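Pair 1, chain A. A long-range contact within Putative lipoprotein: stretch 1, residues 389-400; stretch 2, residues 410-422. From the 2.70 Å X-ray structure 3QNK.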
# COMPACT_ATOMS: atom_id res chain seq x y z
N LEU A 389 -15.65 19.54 -3.64
CA LEU A 389 -16.15 20.58 -4.54
C LEU A 389 -17.22 21.45 -3.84
O LEU A 389 -18.24 20.94 -3.37
CB LEU A 389 -16.71 19.96 -5.84
CG LEU A 389 -15.79 19.10 -6.72
CD1 LEU A 389 -16.63 18.28 -7.72
CD2 LEU A 389 -14.79 19.95 -7.47
N ARG A 390 -16.93 22.78 -3.76
CA ARG A 390 -17.77 23.85 -3.22
C ARG A 390 -18.24 24.80 -4.32
O ARG A 390 -17.47 25.06 -5.26
CB ARG A 390 -16.95 24.69 -2.23
CG ARG A 390 -16.89 24.26 -0.79
CD ARG A 390 -15.71 25.00 -0.14
NE ARG A 390 -16.02 26.42 -0.04
CZ ARG A 390 -15.15 27.39 0.15
NH1 ARG A 390 -13.86 27.12 0.28
NH2 ARG A 390 -15.56 28.64 0.23
N TYR A 391 -19.41 25.42 -4.16
CA TYR A 391 -19.94 26.39 -5.12
C TYR A 391 -18.99 27.60 -5.34
O TYR A 391 -18.90 28.10 -6.46
CB TYR A 391 -21.34 26.87 -4.69
CG TYR A 391 -22.14 27.59 -5.76
CD1 TYR A 391 -22.08 27.20 -7.10
CD2 TYR A 391 -23.02 28.61 -5.42
CE1 TYR A 391 -22.83 27.84 -8.08
CE2 TYR A 391 -23.80 29.24 -6.39
CZ TYR A 391 -23.71 28.85 -7.72
OH TYR A 391 -24.49 29.45 -8.67
N ALA A 392 -18.23 28.03 -4.29
CA ALA A 392 -17.28 29.14 -4.36
C ALA A 392 -16.27 28.98 -5.51
O ALA A 392 -15.89 29.98 -6.13
CB ALA A 392 -16.53 29.27 -3.05
N GLU A 393 -15.85 27.73 -5.82
CA GLU A 393 -14.89 27.43 -6.86
C GLU A 393 -15.41 27.77 -8.25
O GLU A 393 -14.62 28.19 -9.10
CB GLU A 393 -14.50 25.97 -6.82
CG GLU A 393 -13.06 25.75 -7.21
CD GLU A 393 -12.65 24.30 -7.30
OE1 GLU A 393 -12.79 23.57 -6.29
OE2 GLU A 393 -12.17 23.91 -8.39
N ILE A 394 -16.73 27.58 -8.50
CA ILE A 394 -17.34 27.87 -9.79
C ILE A 394 -17.04 29.33 -10.14
O ILE A 394 -16.51 29.59 -11.20
CB ILE A 394 -18.86 27.54 -9.76
CG1 ILE A 394 -19.11 26.08 -9.31
CG2 ILE A 394 -19.59 27.88 -11.06
CD1 ILE A 394 -18.38 24.98 -10.09
N TYR A 395 -17.26 30.24 -9.19
CA TYR A 395 -17.04 31.66 -9.37
C TYR A 395 -15.58 31.99 -9.68
O TYR A 395 -15.32 32.78 -10.60
CB TYR A 395 -17.49 32.42 -8.13
CG TYR A 395 -18.98 32.39 -7.93
CD1 TYR A 395 -19.81 33.26 -8.62
CD2 TYR A 395 -19.58 31.48 -7.05
CE1 TYR A 395 -21.19 33.24 -8.45
CE2 TYR A 395 -20.96 31.45 -6.88
CZ TYR A 395 -21.76 32.33 -7.58
OH TYR A 395 -23.12 32.35 -7.42
N LEU A 396 -14.65 31.38 -8.95
CA LEU A 396 -13.22 31.65 -9.09
C LEU A 396 -12.62 31.00 -10.35
O LEU A 396 -11.80 31.63 -10.99
CB LEU A 396 -12.47 31.22 -7.81
CG LEU A 396 -12.70 32.16 -6.61
CD1 LEU A 396 -12.11 31.61 -5.35
CD2 LEU A 396 -12.13 33.52 -6.86
N ASN A 397 -13.09 29.80 -10.75
CA ASN A 397 -12.69 29.15 -12.00
C ASN A 397 -13.18 29.98 -13.18
O ASN A 397 -12.45 30.18 -14.14
CB ASN A 397 -13.24 27.73 -12.09
CG ASN A 397 -12.68 26.76 -11.08
OD1 ASN A 397 -11.76 27.06 -10.33
ND2 ASN A 397 -13.22 25.55 -11.05
N ASP A 398 -14.41 30.50 -13.07
CA ASP A 398 -15.04 31.36 -14.06
C ASP A 398 -14.26 32.68 -14.17
O ASP A 398 -13.94 33.10 -15.29
CB ASP A 398 -16.52 31.60 -13.69
CG ASP A 398 -17.45 32.03 -14.82
OD1 ASP A 398 -17.10 31.80 -16.00
OD2 ASP A 398 -18.55 32.57 -14.52
N ALA A 399 -13.94 33.33 -13.01
CA ALA A 399 -13.20 34.60 -12.97
C ALA A 399 -11.84 34.45 -13.67
O ALA A 399 -11.49 35.28 -14.52
CB ALA A 399 -13.00 35.05 -11.54
N GLU A 400 -11.15 33.33 -13.39
CA GLU A 400 -9.87 33.01 -13.94
C GLU A 400 -9.92 32.82 -15.46
O GLU A 400 -9.11 33.44 -16.17
CB GLU A 400 -9.29 31.78 -13.24
CG GLU A 400 -7.81 31.63 -13.51
CD GLU A 400 -7.00 30.68 -12.65
OE1 GLU A 400 -7.44 30.36 -11.51
OE2 GLU A 400 -5.88 30.34 -13.08
N GLY A 410 -16.54 40.52 -16.77
CA GLY A 410 -17.13 39.26 -16.33
C GLY A 410 -16.34 38.64 -15.20
O GLY A 410 -16.91 38.09 -14.26
N ALA A 411 -15.00 38.74 -15.28
CA ALA A 411 -14.05 38.21 -14.29
C ALA A 411 -14.21 38.94 -12.98
O ALA A 411 -14.25 38.32 -11.91
CB ALA A 411 -12.64 38.38 -14.81
N ARG A 412 -14.32 40.27 -13.08
CA ARG A 412 -14.51 41.16 -11.95
C ARG A 412 -15.83 40.83 -11.26
O ARG A 412 -15.85 40.56 -10.06
CB ARG A 412 -14.46 42.62 -12.41
CG ARG A 412 -13.70 43.52 -11.45
CD ARG A 412 -13.70 45.02 -11.81
NE ARG A 412 -14.96 45.46 -12.41
CZ ARG A 412 -16.02 45.87 -11.71
NH1 ARG A 412 -15.96 45.97 -10.38
NH2 ARG A 412 -17.15 46.21 -12.33
N LYS A 413 -16.91 40.73 -12.04
CA LYS A 413 -18.23 40.40 -11.50
C LYS A 413 -18.19 39.06 -10.74
O LYS A 413 -18.70 39.01 -9.61
CB LYS A 413 -19.32 40.38 -12.59
N ALA A 414 -17.54 38.01 -11.31
CA ALA A 414 -17.42 36.67 -10.73
C ALA A 414 -16.58 36.65 -9.42
O ALA A 414 -17.03 36.09 -8.43
CB ALA A 414 -16.83 35.72 -11.75
N VAL A 415 -15.38 37.27 -9.39
CA VAL A 415 -14.55 37.26 -8.19
C VAL A 415 -15.20 38.10 -7.06
O VAL A 415 -15.06 37.76 -5.88
CB VAL A 415 -13.07 37.68 -8.49
CG1 VAL A 415 -12.94 39.15 -8.87
CG2 VAL A 415 -12.15 37.35 -7.33
N ASN A 416 -15.94 39.16 -7.42
CA ASN A 416 -16.59 40.02 -6.44
C ASN A 416 -17.76 39.30 -5.75
O ASN A 416 -18.16 39.72 -4.68
CB ASN A 416 -17.00 41.35 -7.05
CG ASN A 416 -15.84 42.31 -7.24
OD1 ASN A 416 -14.80 42.18 -6.58
ND2 ASN A 416 -15.95 43.26 -8.16
N MSE A 417 -18.23 38.17 -6.29
CA MSE A 417 -19.25 37.36 -5.62
C MSE A 417 -18.67 36.73 -4.35
O MSE A 417 -19.32 36.69 -3.31
CB MSE A 417 -19.76 36.26 -6.57
CG MSE A 417 -20.63 36.80 -7.66
SE MSE A 417 -22.34 37.46 -6.99
CE MSE A 417 -23.06 35.85 -6.13
N ILE A 418 -17.41 36.28 -4.44
CA ILE A 418 -16.64 35.66 -3.36
C ILE A 418 -16.33 36.70 -2.25
O ILE A 418 -16.45 36.38 -1.05
CB ILE A 418 -15.38 34.98 -3.94
CG1 ILE A 418 -15.76 33.84 -4.91
CG2 ILE A 418 -14.40 34.51 -2.86
CD1 ILE A 418 -16.82 32.85 -4.44
N ARG A 419 -15.99 37.93 -2.66
CA ARG A 419 -15.72 39.03 -1.74
C ARG A 419 -17.01 39.53 -1.09
O ARG A 419 -17.02 39.83 0.11
CB ARG A 419 -15.02 40.20 -2.45
CG ARG A 419 -13.91 39.83 -3.39
CD ARG A 419 -13.14 41.08 -3.71
NE ARG A 419 -11.95 41.11 -2.88
CZ ARG A 419 -11.60 42.11 -2.09
NH1 ARG A 419 -12.31 43.22 -2.06
NH2 ARG A 419 -10.53 42.02 -1.34
N GLN A 420 -18.08 39.65 -1.87
CA GLN A 420 -19.37 40.10 -1.33
C GLN A 420 -19.83 39.17 -0.21
O GLN A 420 -20.38 39.66 0.77
CB GLN A 420 -20.46 40.18 -2.42
CG GLN A 420 -20.43 41.46 -3.26
CD GLN A 420 -21.30 41.37 -4.53
OE1 GLN A 420 -20.85 41.71 -5.67
NE2 GLN A 420 -22.57 40.94 -4.34
N ARG A 421 -19.55 37.85 -0.33
CA ARG A 421 -20.10 36.94 0.67
C ARG A 421 -19.37 36.98 2.01
O ARG A 421 -19.90 36.40 2.96
CB ARG A 421 -20.32 35.50 0.15
CG ARG A 421 -19.20 34.60 0.28
CD ARG A 421 -19.20 33.64 1.45
NE ARG A 421 -18.27 32.60 1.02
CZ ARG A 421 -18.66 31.37 0.74
NH1 ARG A 421 -19.88 30.96 1.05
NH2 ARG A 421 -17.80 30.52 0.19
N VAL A 422 -18.25 37.74 2.13
CA VAL A 422 -17.51 37.92 3.38
C VAL A 422 -17.43 39.43 3.76
O VAL A 422 -16.55 39.85 4.52
CB VAL A 422 -16.11 37.25 3.36
CG1 VAL A 422 -16.26 35.73 3.34
CG2 VAL A 422 -15.25 37.75 2.19

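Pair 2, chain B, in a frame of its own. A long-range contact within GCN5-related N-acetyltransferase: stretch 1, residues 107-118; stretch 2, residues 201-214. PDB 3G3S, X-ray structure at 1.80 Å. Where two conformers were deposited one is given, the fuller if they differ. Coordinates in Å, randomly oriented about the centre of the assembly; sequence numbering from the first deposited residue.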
# COMPACT_ATOMS: atom_id res chain seq x y z
N GLU B 107 -9.34 20.62 7.62
CA GLU B 107 -8.75 21.17 8.83
C GLU B 107 -9.83 21.03 9.88
O GLU B 107 -10.84 21.70 9.80
CB GLU B 107 -8.37 22.65 8.65
CG GLU B 107 -7.26 22.96 7.65
CD GLU B 107 -7.12 24.47 7.36
OE1 GLU B 107 -7.37 25.30 8.27
OE2 GLU B 107 -6.74 24.82 6.22
N PHE B 108 -9.64 20.14 10.84
CA PHE B 108 -10.61 19.93 11.92
C PHE B 108 -10.33 20.84 13.12
O PHE B 108 -9.19 21.10 13.43
CB PHE B 108 -10.57 18.49 12.40
CG PHE B 108 -11.04 17.51 11.37
CD1 PHE B 108 -12.38 17.45 11.03
CD2 PHE B 108 -10.15 16.66 10.74
CE1 PHE B 108 -12.82 16.56 10.08
CE2 PHE B 108 -10.59 15.76 9.77
CZ PHE B 108 -11.92 15.72 9.45
N ASP B 109 -11.39 21.27 13.79
CA ASP B 109 -11.30 22.11 14.98
C ASP B 109 -11.47 21.14 16.10
O ASP B 109 -12.58 20.77 16.43
CB ASP B 109 -12.39 23.17 14.92
CG ASP B 109 -12.43 24.07 16.13
OD1 ASP B 109 -11.80 23.75 17.15
OD2 ASP B 109 -13.15 25.09 16.04
N LEU B 110 -10.37 20.70 16.67
CA LEU B 110 -10.42 19.71 17.73
C LEU B 110 -11.23 20.16 18.95
O LEU B 110 -11.85 19.34 19.63
CB LEU B 110 -9.02 19.36 18.22
CG LEU B 110 -7.94 18.88 17.24
CD1 LEU B 110 -6.67 18.53 18.03
CD2 LEU B 110 -8.40 17.68 16.42
N GLY B 111 -11.19 21.46 19.24
CA GLY B 111 -11.93 22.01 20.40
C GLY B 111 -13.42 21.85 20.20
O GLY B 111 -14.15 21.41 21.08
N HIS B 112 -13.84 22.24 19.00
CA HIS B 112 -15.22 22.13 18.55
C HIS B 112 -15.71 20.70 18.58
O HIS B 112 -16.81 20.42 19.06
CB HIS B 112 -15.27 22.74 17.15
CG HIS B 112 -16.47 22.39 16.34
ND1 HIS B 112 -17.76 22.69 16.74
CD2 HIS B 112 -16.58 21.84 15.10
CE1 HIS B 112 -18.60 22.31 15.80
NE2 HIS B 112 -17.91 21.79 14.80
N LEU B 113 -14.89 19.78 18.08
CA LEU B 113 -15.29 18.38 18.02
C LEU B 113 -15.47 17.82 19.41
O LEU B 113 -16.42 17.08 19.68
CB LEU B 113 -14.26 17.53 17.26
CG LEU B 113 -14.16 17.85 15.76
CD1 LEU B 113 -12.98 17.12 15.21
CD2 LEU B 113 -15.46 17.50 14.99
N GLN B 114 -14.53 18.14 20.30
CA GLN B 114 -14.62 17.65 21.66
C GLN B 114 -15.87 18.20 22.34
O GLN B 114 -16.49 17.48 23.08
CB GLN B 114 -13.37 18.01 22.48
CG GLN B 114 -13.33 17.32 23.84
CD GLN B 114 -13.25 15.79 23.74
OE1 GLN B 114 -12.35 15.24 23.11
NE2 GLN B 114 -14.18 15.11 24.40
N LYS B 115 -16.23 19.46 22.08
CA LYS B 115 -17.47 20.01 22.67
C LYS B 115 -18.70 19.21 22.25
O LYS B 115 -19.57 18.95 23.08
CB LYS B 115 -17.69 21.47 22.30
CG LYS B 115 -18.94 22.08 22.95
N LEU B 116 -18.77 18.81 20.99
CA LEU B 116 -19.88 18.01 20.49
C LEU B 116 -19.93 16.68 21.23
O LEU B 116 -21.01 16.19 21.58
CB LEU B 116 -19.75 17.77 18.98
CG LEU B 116 -19.81 18.99 18.06
CD1 LEU B 116 -19.56 18.62 16.60
CD2 LEU B 116 -21.15 19.75 18.20
N VAL B 117 -18.77 16.08 21.46
CA VAL B 117 -18.70 14.82 22.20
C VAL B 117 -19.19 15.05 23.63
O VAL B 117 -20.05 14.33 24.13
CB VAL B 117 -17.27 14.22 22.18
CG1 VAL B 117 -17.14 13.08 23.17
CG2 VAL B 117 -16.91 13.77 20.74
N ASP B 118 -18.66 16.10 24.26
CA ASP B 118 -19.01 16.48 25.63
C ASP B 118 -20.51 16.78 25.81
O ASP B 118 -21.08 16.44 26.84
CB ASP B 118 -18.17 17.70 26.06
CG ASP B 118 -16.69 17.37 26.23
OD1 ASP B 118 -16.31 16.18 26.34
OD2 ASP B 118 -15.88 18.32 26.27
N ALA B 201 -25.82 11.54 15.95
CA ALA B 201 -24.90 11.29 14.82
C ALA B 201 -23.63 12.16 14.90
O ALA B 201 -22.51 11.69 14.73
CB ALA B 201 -25.63 11.52 13.49
N LYS B 202 -23.86 13.43 15.19
CA LYS B 202 -22.86 14.48 15.32
C LYS B 202 -21.88 14.18 16.47
O LYS B 202 -20.68 14.36 16.33
CB LYS B 202 -23.64 15.77 15.54
CG LYS B 202 -22.91 17.07 15.54
CD LYS B 202 -23.92 18.24 15.78
CE LYS B 202 -24.50 18.26 17.22
NZ LYS B 202 -25.73 19.11 17.42
N ALA B 203 -22.41 13.69 17.59
CA ALA B 203 -21.58 13.34 18.72
C ALA B 203 -20.69 12.13 18.43
O ALA B 203 -19.51 12.14 18.76
CB ALA B 203 -22.46 13.08 19.97
N CYS B 204 -21.24 11.06 17.84
CA CYS B 204 -20.41 9.89 17.56
C CYS B 204 -19.48 10.13 16.37
O CYS B 204 -18.42 9.52 16.31
CB CYS B 204 -21.26 8.61 17.37
SG CYS B 204 -22.64 8.71 16.24
N ALA B 205 -19.88 10.99 15.42
CA ALA B 205 -19.03 11.35 14.31
C ALA B 205 -17.86 12.15 14.85
O ALA B 205 -16.71 11.87 14.53
CB ALA B 205 -19.78 12.16 13.30
N ALA B 206 -18.16 13.09 15.74
CA ALA B 206 -17.09 13.91 16.33
C ALA B 206 -16.09 13.02 17.04
O ALA B 206 -14.89 13.16 16.83
CB ALA B 206 -17.66 14.99 17.28
N GLN B 207 -16.57 12.08 17.85
CA GLN B 207 -15.70 11.16 18.59
C GLN B 207 -14.85 10.31 17.67
O GLN B 207 -13.66 10.12 17.92
CB GLN B 207 -16.55 10.24 19.45
CG GLN B 207 -15.83 9.18 20.32
CD GLN B 207 -15.19 9.78 21.55
OE1 GLN B 207 -14.22 10.52 21.45
NE2 GLN B 207 -15.73 9.45 22.71
N LEU B 208 -15.47 9.76 16.64
CA LEU B 208 -14.74 8.93 15.68
C LEU B 208 -13.61 9.73 15.01
O LEU B 208 -12.48 9.23 14.91
CB LEU B 208 -15.69 8.37 14.62
CG LEU B 208 -15.06 7.49 13.53
CD1 LEU B 208 -14.28 6.35 14.15
CD2 LEU B 208 -16.10 6.99 12.55
N ILE B 209 -13.92 10.94 14.55
CA ILE B 209 -12.95 11.83 13.89
C ILE B 209 -11.79 12.02 14.86
O ILE B 209 -10.65 11.78 14.51
CB ILE B 209 -13.58 13.19 13.51
CG1 ILE B 209 -14.58 12.99 12.35
CG2 ILE B 209 -12.49 14.25 13.12
CD1 ILE B 209 -15.50 14.17 12.02
N LEU B 210 -12.09 12.39 16.10
CA LEU B 210 -11.05 12.58 17.13
C LEU B 210 -10.21 11.32 17.35
O LEU B 210 -8.99 11.39 17.50
CB LEU B 210 -11.68 13.04 18.45
CG LEU B 210 -12.16 14.48 18.50
CD1 LEU B 210 -13.01 14.71 19.74
CD2 LEU B 210 -10.96 15.46 18.47
N ALA B 211 -10.87 10.16 17.36
CA ALA B 211 -10.18 8.88 17.49
C ALA B 211 -9.23 8.65 16.31
O ALA B 211 -8.11 8.14 16.48
CB ALA B 211 -11.20 7.74 17.58
N CYS B 212 -9.69 9.00 15.11
CA CYS B 212 -8.89 8.88 13.90
C CYS B 212 -7.67 9.77 13.93
O CYS B 212 -6.55 9.30 13.76
CB CYS B 212 -9.72 9.24 12.68
SG CYS B 212 -10.80 7.85 12.22
N LEU B 213 -7.91 11.05 14.17
CA LEU B 213 -6.83 12.01 14.24
C LEU B 213 -5.79 11.59 15.28
O LEU B 213 -4.59 11.65 15.02
CB LEU B 213 -7.39 13.40 14.54
CG LEU B 213 -8.32 14.06 13.51
CD1 LEU B 213 -8.67 15.43 14.00
CD2 LEU B 213 -7.75 14.15 12.09
N ASP B 214 -6.25 11.11 16.42
CA ASP B 214 -5.37 10.62 17.47
C ASP B 214 -4.45 9.49 16.99
O ASP B 214 -3.33 9.36 17.46
CB ASP B 214 -6.21 10.11 18.64
CG ASP B 214 -5.37 9.60 19.78
OD1 ASP B 214 -4.68 10.43 20.43
OD2 ASP B 214 -5.41 8.37 20.03

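What backbone arrangement do the two pairs share? In each, two helices run roughly antiparallel and approach to 7.9 Å between axes, with 154° between their directions in pair 1 and 132° in pair 2. Fourteen central residues superpose with an RMSD of 0.7 Å. Neither contact has a hydrogen bond across the stretches, and most of the close approaches in each are between apolar atoms.

How do the helices come so close? An alanine lies at the matched position Ala414(A) = Ala206(B), and in both its CB points toward the other helix and meets backbone: Ala414(A) CB is 3.5 Å from Tyr395(A) O, and Ala206(B) CB is 3.4 Å from Leu113(B) O. With no side chain beyond CB, the alanine lets the main chains draw near, the CA atoms of Tyr395(A) and Ala414(A) being 5.2 Å apart and those of Leu113(B) and Ala206(B) 5.1 Å. At the second shared alanine, Ala411(A) = Ala203(B), the CA atoms of Ala399(A) and Ala411(A) lie 3.9 Å apart and those of Val117(B) and Ala203(B) 4.8 Å.

How do different side chains fill the matched positions? Tyr395(A) and Leu113(B) coincide, both with chi1 m. The tyrosine packs CD1 against Met417(A) CB at 3.6 Å, the latter residue being selenomethionine; the leucine places CD1 3.6 Å from Ile209(B) CG2, at the position matching Met417(A). At Ala399(A) = Val117(B), pair 1 has a small residue, its CB 3.9 Å from Ala414(A) CB, whereas the valine of pair 2 is a knob among Ala203(B), Ala206(B), Gln207(B) and Leu210(B). Ile418(A) matches Leu210(B), and both reach across: Ile418(A) CG1 lies 3.9 Å from Leu396(A) CG, and Leu210(B) CD1 lies 3.5 Å from Gln114(B) OE1. The glutamine also donates from NE2 to Asp118(B) OD1 at 3.1 Å, a bond within its own helix.

Where do the chemistries of the two contacts differ? One place is near the start of the first helix, where Arg421(A) matches Leu213(B). In pair 1, Arg421(A) NH2 lies 2.9 Å from Arg390(A) NH2; these are two donors of like charge, so the approach is no hydrogen bond, and both atoms have hydrogen-bond partners elsewhere in the structure. Pair 2 is apolar here, with Leu213(B) CD1 3.3 Å from Leu110(B) CD2. Phe108(B), which has no counterpart in pair 1, adds a ring whose face receives Ile209(B) CG2 3.7 Å from its centroid, a CH-pi contact.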